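Local coordinates for protein salivary nitrophorin (Cimex lectularius, PDB 2IMQ) that carries nitric oxide on a heme in bed bug saliva and delivers it to the victim during feeding, causing vasodilation, at residues T144-A149 / Q207-G212; V174-N179 / D193-F198; S240-A245 / T269-V274. One frame throughout, in Å; residues are numbered along the deposited sequence. Where two conformers were deposited one is given.

Contact 1. Residues T144-A149 / Q207-G212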
# COMPACT_ATOMS: atom_id res chain seq x y z
N THR A 144 -5.78 -7.68 -18.13
CA THR A 144 -6.21 -8.89 -17.47
C THR A 144 -7.66 -9.28 -17.77
O THR A 144 -8.10 -10.35 -17.40
CB THR A 144 -6.03 -8.72 -15.93
OG1 THR A 144 -6.95 -7.75 -15.43
CG2 THR A 144 -4.63 -8.24 -15.56
N ASN A 145 -8.43 -8.36 -18.32
CA ASN A 145 -9.89 -8.49 -18.39
C ASN A 145 -10.54 -8.74 -17.03
O ASN A 145 -11.60 -9.34 -16.97
CB ASN A 145 -10.37 -9.50 -19.43
CG ASN A 145 -11.82 -9.21 -19.90
OD1 ASN A 145 -12.58 -10.14 -20.28
ND2 ASN A 145 -12.17 -7.97 -19.93
N THR A 146 -9.92 -8.22 -16.00
CA THR A 146 -10.51 -8.14 -14.67
C THR A 146 -10.48 -6.72 -14.17
O THR A 146 -9.84 -5.84 -14.73
CB THR A 146 -9.78 -8.97 -13.65
OG1 THR A 146 -8.57 -8.30 -13.20
CG2 THR A 146 -9.47 -10.34 -14.17
N LYS A 147 -11.14 -6.49 -13.04
CA LYS A 147 -11.17 -5.19 -12.43
C LYS A 147 -10.02 -4.99 -11.46
O LYS A 147 -9.93 -3.94 -10.85
CB LYS A 147 -12.47 -4.99 -11.68
CG LYS A 147 -12.58 -5.80 -10.39
CD LYS A 147 -13.91 -5.68 -9.67
CE LYS A 147 -13.93 -6.63 -8.49
NZ LYS A 147 -13.67 -5.91 -7.29
N TYR A 148 -9.19 -6.00 -11.28
CA TYR A 148 -8.18 -5.95 -10.20
C TYR A 148 -6.99 -5.09 -10.67
O TYR A 148 -6.59 -5.08 -11.82
CB TYR A 148 -7.76 -7.34 -9.81
CG TYR A 148 -8.92 -8.23 -9.41
CD1 TYR A 148 -9.22 -9.39 -10.12
CD2 TYR A 148 -9.78 -7.88 -8.40
CE1 TYR A 148 -10.31 -10.18 -9.79
CE2 TYR A 148 -10.89 -8.65 -8.09
CZ TYR A 148 -11.14 -9.80 -8.75
OH TYR A 148 -12.25 -10.52 -8.44
N ALA A 149 -6.37 -4.41 -9.69
CA ALA A 149 -5.28 -3.48 -9.95
C ALA A 149 -3.94 -4.21 -10.03
O ALA A 149 -3.01 -3.99 -9.27
CB ALA A 149 -5.27 -2.38 -8.92
N GLN A 207 -6.70 -16.65 -11.16
CA GLN A 207 -6.55 -16.08 -12.52
C GLN A 207 -5.13 -15.66 -12.82
O GLN A 207 -4.86 -15.00 -13.81
CB GLN A 207 -7.45 -14.86 -12.76
CG GLN A 207 -8.91 -15.16 -12.92
CD GLN A 207 -9.72 -14.04 -13.55
OE1 GLN A 207 -9.55 -13.67 -14.75
NE2 GLN A 207 -10.64 -13.50 -12.76
N LYS A 208 -4.18 -16.05 -11.97
CA LYS A 208 -2.77 -15.76 -12.16
C LYS A 208 -2.36 -14.30 -12.03
O LYS A 208 -1.36 -13.82 -12.57
CB LYS A 208 -2.22 -16.44 -13.46
CG LYS A 208 -2.54 -17.93 -13.53
CD LYS A 208 -2.07 -18.64 -12.29
CE LYS A 208 -2.06 -20.12 -12.39
NZ LYS A 208 -1.60 -20.70 -11.09
N LEU A 209 -3.13 -13.60 -11.22
CA LEU A 209 -2.76 -12.24 -10.84
C LEU A 209 -2.22 -12.36 -9.41
O LEU A 209 -2.59 -13.23 -8.61
CB LEU A 209 -4.00 -11.37 -10.96
CG LEU A 209 -4.83 -11.43 -12.28
CD1 LEU A 209 -6.00 -10.46 -12.24
CD2 LEU A 209 -4.04 -11.17 -13.52
N PHE A 210 -1.25 -11.52 -9.10
CA PHE A 210 -0.66 -11.51 -7.77
C PHE A 210 -0.08 -12.89 -7.44
O PHE A 210 -0.07 -13.28 -6.25
CB PHE A 210 -1.63 -11.00 -6.69
CG PHE A 210 -2.16 -9.62 -6.93
CD1 PHE A 210 -3.49 -9.42 -7.32
CD2 PHE A 210 -1.36 -8.52 -6.79
CE1 PHE A 210 -3.93 -8.14 -7.55
CE2 PHE A 210 -1.85 -7.27 -7.01
CZ PHE A 210 -3.10 -7.09 -7.40
N ASP A 211 0.42 -13.60 -8.49
CA ASP A 211 0.96 -14.94 -8.39
C ASP A 211 2.06 -14.98 -7.36
O ASP A 211 3.04 -14.29 -7.55
CB ASP A 211 1.52 -15.44 -9.75
CG ASP A 211 1.70 -16.92 -9.78
OD1 ASP A 211 1.58 -17.52 -10.86
OD2 ASP A 211 1.93 -17.60 -8.75
N GLY A 212 1.93 -15.77 -6.27
CA GLY A 212 3.03 -15.92 -5.33
C GLY A 212 3.21 -14.82 -4.30
O GLY A 212 4.15 -14.87 -3.53
O HOH W 1 -6.94 -12.60 -15.84
O HOH W 2 -11.54 -12.19 -16.58
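Leu209 presses both of its methyl groups into the loop of Thr144, Thr146 and Tyr148, joining two irregular segments of the DNase I-like beta-sandwich fold. It follows Lys208, whose positive phi marks the C-prime residue of a Schellman motif ending helix 201-206, so the leucine is presented directly beyond a capped helix. CG lies anti to the carbonyl carbon (chi1 -50°), and the branch beyond it divides the work. The Leu209 and Thr144 side chains cross obliquely, CD2 3.6 Å from Thr144 CG2; Leu209 and Thr146 reach toward each other tip to tip, CD1 3.5 Å from Thr146 OG1. The same CD1 sits 4.0 Å from Tyr148 CD1, at the ring's edge and near its plane, the two side chains crossing at about a right angle.

Thr146 forms an ST turn: Tyr148 N donates to Thr146 OG1 at 3.1 Å (158°), and that hydroxyl in turn donates to Thr144 OG1 at 2.8 Å. Both polar groups beside the leucine are thus bonded within their own loop, and no direct hydrogen bond spans the two segments. In the given conformer of Gln207, one of two deposited, OE1 accepts from two waters bound to Thr144 O and Asn145 O, a bridge that is correspondingly doubtful.

Phe210 makes a second meeting, with a backbone carbonyl. Its ring packs edge-to-face with Tyr150 and with Trp168, which lies on strand 165-169. Ala149 O, which also bonds to Ser134 OG, comes obliquely to this ring, 3.6 Å from Phe210 CZ.

Contact 2. Residues V174-N179 / D193-F198; sequences VRVETN and DGLMAF
Phe198 O accepts the backbone N-H of Glu177 at 2.9 Å in a nearly straight bond (172°), the one hydrogen bond between these segments. The donor stands above the carbonyl plane, 44° out of it. Glu177 OE1 accepts from Gln200 NE2. The backbone bond fastens segment 193-198, on the helix that begins at 192, to the loop leading into helix 180-188, in the helical connection that follows strand 165-169 of the DNase I-like fold. Within that segment Phe198 N bonds to Leu195 O at 2.9 Å, so Phe198 is fixed through both its N-H and its carbonyl.

Beside the bond, side chains pack together. Thr178 CB lies over one face of the Phe198 ring, 4.2 Å from its centroid and 22° off the normal, which qualifies as a CH-pi contact; the point of approach is offset toward the rim, nearest CG and CD2. A second ring, His182, meets Phe198 with its plane nearly perpendicular. Leu195, with CG anti to its backbone N, crosses Val176 at about a right angle and reaches helix 180-188 at Ala183, Leu186 and Val187. Val176 CG1 touches Phe198 CB at 3.9 Å and Leu195 CD1 at 3.6 Å.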
# COMPACT_ATOMS: atom_id res chain seq x y z
N VAL A 174 -9.85 -5.14 -4.98
CA VAL A 174 -10.32 -6.44 -4.50
C VAL A 174 -11.41 -6.16 -3.41
O VAL A 174 -11.16 -5.40 -2.50
CB VAL A 174 -9.16 -7.27 -3.90
CG1 VAL A 174 -9.66 -8.44 -3.15
CG2 VAL A 174 -8.23 -7.70 -5.01
N ARG A 175 -12.53 -6.84 -3.55
CA ARG A 175 -13.66 -6.62 -2.63
C ARG A 175 -14.18 -7.96 -2.10
O ARG A 175 -13.70 -9.01 -2.48
CB ARG A 175 -14.76 -5.83 -3.32
CG ARG A 175 -14.30 -4.46 -3.86
CD ARG A 175 -14.02 -3.52 -2.72
NE ARG A 175 -13.70 -2.16 -3.11
CZ ARG A 175 -12.47 -1.69 -3.23
NH1 ARG A 175 -11.41 -2.48 -3.08
NH2 ARG A 175 -12.28 -0.42 -3.53
N VAL A 176 -15.13 -7.86 -1.19
CA VAL A 176 -15.77 -9.03 -0.63
C VAL A 176 -17.01 -9.31 -1.44
O VAL A 176 -17.93 -8.49 -1.49
CB VAL A 176 -16.08 -8.76 0.85
CG1 VAL A 176 -17.03 -9.78 1.44
CG2 VAL A 176 -14.80 -8.73 1.70
N GLU A 177 -17.05 -10.48 -2.05
CA GLU A 177 -18.10 -10.87 -2.96
C GLU A 177 -19.18 -11.67 -2.21
O GLU A 177 -19.31 -12.87 -2.37
CB GLU A 177 -17.49 -11.66 -4.11
CG GLU A 177 -18.44 -11.79 -5.28
CD GLU A 177 -17.84 -12.35 -6.53
OE1 GLU A 177 -16.62 -12.18 -6.74
OE2 GLU A 177 -18.64 -12.93 -7.31
N THR A 178 -19.97 -10.97 -1.43
CA THR A 178 -21.20 -11.47 -0.86
C THR A 178 -22.08 -10.28 -0.60
O THR A 178 -21.72 -9.13 -0.82
CB THR A 178 -20.93 -12.29 0.41
OG1 THR A 178 -22.11 -12.97 0.83
CG2 THR A 178 -20.44 -11.47 1.58
N ASN A 179 -23.29 -10.54 -0.11
CA ASN A 179 -24.19 -9.44 0.16
C ASN A 179 -23.86 -8.76 1.47
O ASN A 179 -23.17 -9.31 2.33
CB ASN A 179 -25.65 -9.92 0.11
CG ASN A 179 -25.93 -10.91 1.21
OD1 ASN A 179 -26.10 -10.50 2.36
ND2 ASN A 179 -26.00 -12.17 0.87
N ASP A 193 -12.03 -14.59 9.26
CA ASP A 193 -11.62 -15.59 8.30
C ASP A 193 -12.83 -16.08 7.50
O ASP A 193 -12.72 -16.39 6.31
CB ASP A 193 -10.94 -16.76 8.98
CG ASP A 193 -9.64 -16.44 9.57
OD1 ASP A 193 -9.04 -15.40 9.24
OD2 ASP A 193 -9.12 -17.22 10.42
N GLY A 194 -14.00 -16.10 8.11
CA GLY A 194 -15.21 -16.50 7.43
C GLY A 194 -15.57 -15.50 6.37
O GLY A 194 -16.00 -15.87 5.27
N LEU A 195 -15.43 -14.23 6.66
CA LEU A 195 -15.72 -13.18 5.68
C LEU A 195 -14.65 -13.14 4.58
O LEU A 195 -14.94 -12.96 3.39
CB LEU A 195 -15.92 -11.83 6.35
CG LEU A 195 -16.38 -10.69 5.43
CD1 LEU A 195 -17.64 -11.07 4.73
CD2 LEU A 195 -16.50 -9.45 6.18
N MET A 196 -13.41 -13.38 4.98
CA MET A 196 -12.29 -13.45 4.06
C MET A 196 -12.45 -14.56 3.04
O MET A 196 -11.87 -14.52 1.96
CB MET A 196 -10.96 -13.60 4.82
CG MET A 196 -9.73 -13.19 4.03
SD MET A 196 -9.86 -11.39 3.68
CE MET A 196 -9.11 -10.55 4.95
N ALA A 197 -13.27 -15.56 3.34
CA ALA A 197 -13.58 -16.61 2.36
C ALA A 197 -14.23 -16.04 1.08
O ALA A 197 -14.07 -16.60 0.03
CB ALA A 197 -14.41 -17.69 2.95
N PHE A 198 -14.88 -14.89 1.18
CA PHE A 198 -15.57 -14.21 0.06
C PHE A 198 -14.71 -13.13 -0.58
O PHE A 198 -15.11 -12.55 -1.58
CB PHE A 198 -16.89 -13.62 0.55
CG PHE A 198 -17.79 -14.64 1.11
CD1 PHE A 198 -17.93 -14.80 2.48
CD2 PHE A 198 -18.50 -15.48 0.28
CE1 PHE A 198 -18.74 -15.77 2.99
CE2 PHE A 198 -19.35 -16.45 0.84
CZ PHE A 198 -19.44 -16.58 2.16

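Contact 3. Residues S240-A245 / T269-V274; sequences SWTDRA and TEHRPV
Thr242 and His271 cross at about a right angle, the threonine meeting the imidazole at its edge. SWTDRA and TEHRPV correspond to the WCDR and SDHRPV signatures of inositol polyphosphate 5-phosphatases, whose DNase I-like fold this protein shares; in those relatives they line the active site. The Asp243 side chain is about 10 Å from the heme.

Thr242 OG1, near the ring plane, is hydrogen-bonded to His271 ND1 at 2.7 Å, and either atom could be the donor. Chi1 of 57° sets OG1 between the backbone N and the carbonyl carbon, where it meets ND1; Thr242 CB also lies in the ring plane, at its edge, and CG2 is 3.6 Å from His271 CE1. The hydroxyl has a further partner in Thr223 OG1.

A water beside the pair ties it to the next residues: it is 2.8 Å from Thr242 OG1 and donates to Asp243 OD2 at 2.7 Å and to Arg272 O at 2.6 Å. The carboxylate is oriented from strand 6-17, by Ser13 OG at OD1 and by Asn15 N at OD2. Farther along, where the two strands begin, Val274 CG2 packs 3.8 Å from Asp243 CB and 3.5 Å from Asp243 O.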
# COMPACT_ATOMS: atom_id res chain seq x y z
N SER A 240 -15.62 -4.40 2.96
CA SER A 240 -14.50 -4.99 2.26
C SER A 240 -13.17 -4.50 2.80
O SER A 240 -13.12 -3.44 3.43
CB SER A 240 -14.55 -4.66 0.75
OG SER A 240 -15.66 -5.22 0.14
N TRP A 241 -12.13 -5.26 2.46
CA TRP A 241 -10.75 -4.89 2.71
C TRP A 241 -10.20 -4.25 1.46
O TRP A 241 -9.93 -4.93 0.46
CB TRP A 241 -9.96 -6.11 3.12
CG TRP A 241 -10.32 -6.57 4.51
CD1 TRP A 241 -9.85 -6.09 5.69
CD2 TRP A 241 -11.20 -7.65 4.84
NE1 TRP A 241 -10.43 -6.78 6.72
CE2 TRP A 241 -11.23 -7.76 6.23
CE3 TRP A 241 -12.00 -8.52 4.09
CZ2 TRP A 241 -11.97 -8.72 6.87
CZ3 TRP A 241 -12.75 -9.48 4.74
CH2 TRP A 241 -12.72 -9.55 6.13
N THR A 242 -10.07 -2.95 1.51
CA THR A 242 -9.69 -2.17 0.33
C THR A 242 -8.18 -1.98 0.24
O THR A 242 -7.51 -2.61 -0.60
CB THR A 242 -10.48 -0.91 0.28
OG1 THR A 242 -10.29 -0.19 1.48
CG2 THR A 242 -11.93 -1.22 0.16
N ASP A 243 -7.61 -1.26 1.18
CA ASP A 243 -6.13 -1.13 1.26
C ASP A 243 -5.51 -2.45 1.72
O ASP A 243 -5.94 -3.00 2.74
CB ASP A 243 -5.77 -0.02 2.23
CG ASP A 243 -6.01 1.34 1.58
OD1 ASP A 243 -5.13 1.75 0.75
OD2 ASP A 243 -7.04 2.04 1.77
N ARG A 244 -4.50 -2.92 1.02
CA ARG A 244 -3.86 -4.17 1.28
C ARG A 244 -2.37 -3.97 1.19
O ARG A 244 -1.87 -3.09 0.51
CB ARG A 244 -4.28 -5.27 0.26
CG ARG A 244 -5.76 -5.34 -0.02
CD ARG A 244 -6.64 -5.81 1.13
NE ARG A 244 -6.66 -7.24 1.26
CZ ARG A 244 -7.54 -8.04 0.70
NH1 ARG A 244 -8.54 -7.55 -0.04
NH2 ARG A 244 -7.41 -9.36 0.85
N ALA A 245 -1.66 -4.87 1.86
CA ALA A 245 -0.19 -5.01 1.70
C ALA A 245 0.14 -6.42 1.35
O ALA A 245 -0.23 -7.35 2.08
CB ALA A 245 0.53 -4.61 3.00
N THR A 269 -12.23 9.51 6.48
CA THR A 269 -12.85 9.13 5.23
C THR A 269 -13.52 7.75 5.29
O THR A 269 -13.59 7.14 6.32
CB THR A 269 -11.84 9.25 4.09
OG1 THR A 269 -12.52 9.42 2.85
CG2 THR A 269 -11.00 8.00 3.89
N GLU A 270 -14.03 7.34 4.17
CA GLU A 270 -14.77 6.11 4.04
C GLU A 270 -13.90 4.83 4.15
O GLU A 270 -14.43 3.75 4.38
CB GLU A 270 -15.40 6.05 2.67
CG GLU A 270 -16.36 7.12 2.21
CD GLU A 270 -16.79 6.73 0.79
OE1 GLU A 270 -15.94 6.25 -0.02
OE2 GLU A 270 -17.98 6.85 0.52
N HIS A 271 -12.61 4.95 3.88
CA HIS A 271 -11.64 3.87 4.05
C HIS A 271 -10.74 4.21 5.21
O HIS A 271 -10.37 5.38 5.44
CB HIS A 271 -10.71 3.78 2.86
CG HIS A 271 -11.36 3.52 1.56
ND1 HIS A 271 -11.28 2.29 0.92
CD2 HIS A 271 -11.95 4.37 0.70
CE1 HIS A 271 -11.86 2.40 -0.26
NE2 HIS A 271 -12.27 3.65 -0.42
N ARG A 272 -10.23 3.21 5.88
CA ARG A 272 -9.25 3.38 6.94
C ARG A 272 -7.88 2.98 6.41
O ARG A 272 -7.75 1.97 5.71
CB ARG A 272 -9.60 2.52 8.14
CG ARG A 272 -11.01 2.78 8.70
CD ARG A 272 -11.11 4.16 9.30
NE ARG A 272 -12.25 4.99 8.86
CZ ARG A 272 -13.39 5.16 9.51
NH1 ARG A 272 -13.64 4.50 10.64
NH2 ARG A 272 -14.28 6.01 9.03
N PRO A 273 -6.84 3.71 6.79
CA PRO A 273 -5.47 3.36 6.38
C PRO A 273 -5.04 2.04 6.94
O PRO A 273 -5.50 1.63 8.02
CB PRO A 273 -4.60 4.50 6.91
CG PRO A 273 -5.45 5.35 7.70
CD PRO A 273 -6.84 4.91 7.64
N VAL A 274 -4.13 1.37 6.23
CA VAL A 274 -3.62 0.10 6.63
C VAL A 274 -2.12 0.15 6.75
O VAL A 274 -1.44 0.52 5.79
CB VAL A 274 -4.10 -1.00 5.67
CG1 VAL A 274 -3.43 -2.32 5.95
CG2 VAL A 274 -5.58 -1.24 5.79
O HOH W 3 -8.77 0.93 3.54

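Following the chain from strand 127-135, contact 1 closes a long loop that holds strand 165-169 and three helices. Contact 2 closes a shorter loop within it, around helix 180-188 and the start of helix 192-196. Contact 3 comes afterwards in series, its loop spanning strands 243-248 and 255-262, and ties the edge strand 243-248 of the five-stranded sheet to the entry of strand 274-281 in the six-stranded one. Contact 2 touches both others: Tyr148 CD2 packs 3.7 Å from Val174 CG2, and Val176 N probably hydrogen-bonds Ser240 OG at 3.0 Å. Contacts 1 and 3 do not meet, their nearest atoms being about 8 Å apart.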